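Local coordinates for aldehyde dehydrogenase (Trypanosoma brucei, PDB 5MYP) that probably oxidises aldehydes to carboxylic acids with NAD+ as the electron acceptor, as a glycosomal member of the aldehyde dehydrogenase family, at the interface of chains A and B. Numbering follows the deposited sequence. Chains: chain A/B, Aldehyde dehydrogenase.

The interface of chains A and B. Residues chain A 462-465, 469-470, 473-474; chain B 246, 421, 424.
The C-terminal segment of chain A, from the loop after strand 454-461 through 3-10 helix 468-471 to A:Arg473, lies against helix 240-252 of chain B and the loop of B:Asp421 running into 3-10 helix 424-427. In the deposited pair of aldehyde dehydrogenase-family subunits, probably the biological dimer, a two-fold axis repeats the contact with the chains exchanged. A:Arg473 meets B:Asp421 tip to tip and end-on: NH2 gives a nearly straight hydrogen bond (177° at H) to carboxylate OD1 at 2.8 Å, and NH1 reaches OD2 at 2.9 Å. The planes are twisted 39° apart, and OD2 lies off the guanidinium plane. Arginine suits the place because its other edge is still available: NE and NH1 both grip A:Asp470 OD1, in plane, fixing the group's rotation. A:Ile469 CD1 lies over one face and A:Phe474 CZ over the other, each toward the rim, while A:Arg473 CG rests over the middle of the A:Phe474 ring. B:Asp421 OD2 also forms a salt bridge with A:Arg462 NE at 3.3 Å; the chain bends at chi3 (30°) to bring NE in, and the guanidinium plane stands steeply to the carboxylate. These positive groups probably stabilise the aspartate's negative charge.

B:Arg246, extended from CG to NE, carries its guanidinium over to the chain A backbone. NH1 donates to A:Gly463 O at 2.8 Å, an oxygen in the guanidinium plane, though NH1 is tilted off the carbonyl plane; NH2 makes a weak bond to A:Leu465 O. Its long, planar donor group suits two carbonyls of one loop. Alongside, A:Ile469 CD1 packs on B:Val424 CG1 at 3.7 Å, two compact branched side chains crossing at about a right angle beside the salt bridges.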
loop_
_atom_site.group_PDB
_atom_site.type_symbol
_atom_site.label_atom_id
_atom_site.label_comp_id
_atom_site.label_asym_id
_atom_site.label_seq_id
_atom_site.Cartn_x
_atom_site.Cartn_y
_atom_site.Cartn_z
ATOM N N ARG A 462 -17.918 21.339 -6.451
ATOM C CA ARG A 462 -19.010 21.579 -7.386
ATOM C C ARG A 462 -19.744 22.861 -7.016
ATOM O O ARG A 462 -19.576 23.399 -5.907
ATOM C CB ARG A 462 -19.990 20.403 -7.366
ATOM C CG ARG A 462 -19.332 19.044 -7.580
ATOM C CD ARG A 462 -20.311 17.940 -7.976
ATOM N NE ARG A 462 -21.470 18.424 -8.738
ATOM C CZ ARG A 462 -21.677 18.296 -10.052
ATOM N NH1 ARG A 462 -20.823 17.655 -10.855
ATOM N NH2 ARG A 462 -22.782 18.812 -10.579
ATOM N N GLY A 463 -20.550 23.347 -7.958
ATOM C CA GLY A 463 -21.453 24.476 -7.735
ATOM C C GLY A 463 -22.879 23.986 -7.572
ATOM O O GLY A 463 -23.139 22.785 -7.648
ATOM N N PHE A 464 -23.802 24.924 -7.380
ATOM C CA PHE A 464 -25.223 24.606 -7.208
ATOM C C PHE A 464 -26.044 24.620 -8.508
ATOM O O PHE A 464 -27.258 24.419 -8.466
ATOM C CB PHE A 464 -25.838 25.557 -6.175
ATOM C CG PHE A 464 -25.369 25.304 -4.775
ATOM C CD1 PHE A 464 -25.792 24.168 -4.092
ATOM C CD2 PHE A 464 -24.517 26.192 -4.131
ATOM C CE1 PHE A 464 -25.370 23.917 -2.798
ATOM C CE2 PHE A 464 -24.094 25.948 -2.831
ATOM C CZ PHE A 464 -24.524 24.809 -2.165
ATOM N N LEU A 465 -25.386 24.817 -9.651
ATOM C CA LEU A 465 -26.067 24.827 -10.948
ATOM C C LEU A 465 -26.363 23.405 -11.425
ATOM O O LEU A 465 -25.802 22.432 -10.914
ATOM C CB LEU A 465 -25.230 25.564 -12.008
ATOM C CG LEU A 465 -25.201 27.093 -11.968
ATOM C CD1 LEU A 465 -24.607 27.617 -10.669
ATOM C CD2 LEU A 465 -24.421 27.592 -13.176
ATOM N N ILE A 469 -25.421 14.940 -14.716
ATOM C CA ILE A 469 -25.832 13.927 -13.721
ATOM C C ILE A 469 -27.266 14.139 -13.204
ATOM O O ILE A 469 -27.975 13.165 -12.931
ATOM C CB ILE A 469 -24.850 13.828 -12.518
ATOM C CG1 ILE A 469 -24.845 15.119 -11.678
ATOM C CG2 ILE A 469 -23.448 13.459 -13.003
ATOM C CD1 ILE A 469 -23.777 15.167 -10.607
ATOM N N ASP A 470 -27.687 15.403 -13.106
ATOM C CA ASP A 470 -29.023 15.760 -12.599
ATOM C C ASP A 470 -30.182 15.380 -13.527
ATOM O O ASP A 470 -31.334 15.366 -13.087
ATOM C CB ASP A 470 -29.112 17.263 -12.296
ATOM C CG ASP A 470 -28.098 17.720 -11.257
ATOM O OD1 ASP A 470 -27.866 16.992 -10.271
ATOM O OD2 ASP A 470 -27.543 18.822 -11.424
ATOM N N ARG A 473 -30.156 11.151 -12.146
ATOM C CA ARG A 473 -29.914 10.585 -10.808
ATOM C C ARG A 473 -31.124 10.614 -9.857
ATOM O O ARG A 473 -31.314 9.671 -9.087
ATOM C CB ARG A 473 -28.674 11.208 -10.135
ATOM C CG ARG A 473 -28.780 12.669 -9.709
ATOM C CD ARG A 473 -27.659 13.030 -8.735
ATOM N NE ARG A 473 -27.302 14.451 -8.777
ATOM C CZ ARG A 473 -26.506 15.075 -7.906
ATOM N NH1 ARG A 473 -26.252 16.372 -8.056
ATOM N NH2 ARG A 473 -25.969 14.425 -6.874
ATOM N N PHE A 474 -31.942 11.668 -9.924
ATOM C CA PHE A 474 -32.999 11.887 -8.924
ATOM C C PHE A 474 -34.267 11.082 -9.191
ATOM O O PHE A 474 -34.806 11.139 -10.299
ATOM C CB PHE A 474 -33.372 13.372 -8.842
ATOM C CG PHE A 474 -32.247 14.256 -8.379
ATOM C CD1 PHE A 474 -31.686 14.081 -7.120
ATOM C CD2 PHE A 474 -31.756 15.274 -9.194
ATOM C CE1 PHE A 474 -30.646 14.892 -6.684
ATOM C CE2 PHE A 474 -30.721 16.090 -8.761
ATOM C CZ PHE A 474 -30.161 15.898 -7.505
ATOM N N ARG B 246 -29.736 17.035 -2.934
ATOM C CA ARG B 246 -28.500 16.258 -3.072
ATOM C C ARG B 246 -28.273 15.339 -1.866
ATOM O O ARG B 246 -27.964 14.161 -2.041
ATOM C CB ARG B 246 -27.304 17.180 -3.323
ATOM C CG ARG B 246 -27.366 17.799 -4.711
ATOM C CD ARG B 246 -26.330 18.880 -4.957
ATOM N NE ARG B 246 -26.496 19.439 -6.300
ATOM C CZ ARG B 246 -25.683 20.320 -6.885
ATOM N NH1 ARG B 246 -24.592 20.776 -6.266
ATOM N NH2 ARG B 246 -25.971 20.749 -8.118
ATOM N N ASP B 421 -21.988 18.631 -2.836
ATOM C CA ASP B 421 -22.682 17.431 -3.317
ATOM C C ASP B 421 -22.291 16.228 -2.458
ATOM O O ASP B 421 -21.437 16.341 -1.576
ATOM C CB ASP B 421 -22.355 17.165 -4.798
ATOM C CG ASP B 421 -23.548 16.639 -5.590
ATOM O OD1 ASP B 421 -24.360 15.854 -5.046
ATOM O OD2 ASP B 421 -23.671 17.008 -6.780
ATOM N N VAL B 424 -21.348 11.496 -5.665
ATOM C CA VAL B 424 -21.008 11.566 -7.103
ATOM C C VAL B 424 -19.519 11.441 -7.446
ATOM O O VAL B 424 -19.179 11.059 -8.571
ATOM C CB VAL B 424 -21.574 12.846 -7.782
ATOM C CG1 VAL B 424 -23.097 12.830 -7.772
ATOM C CG2 VAL B 424 -21.021 14.128 -7.159
#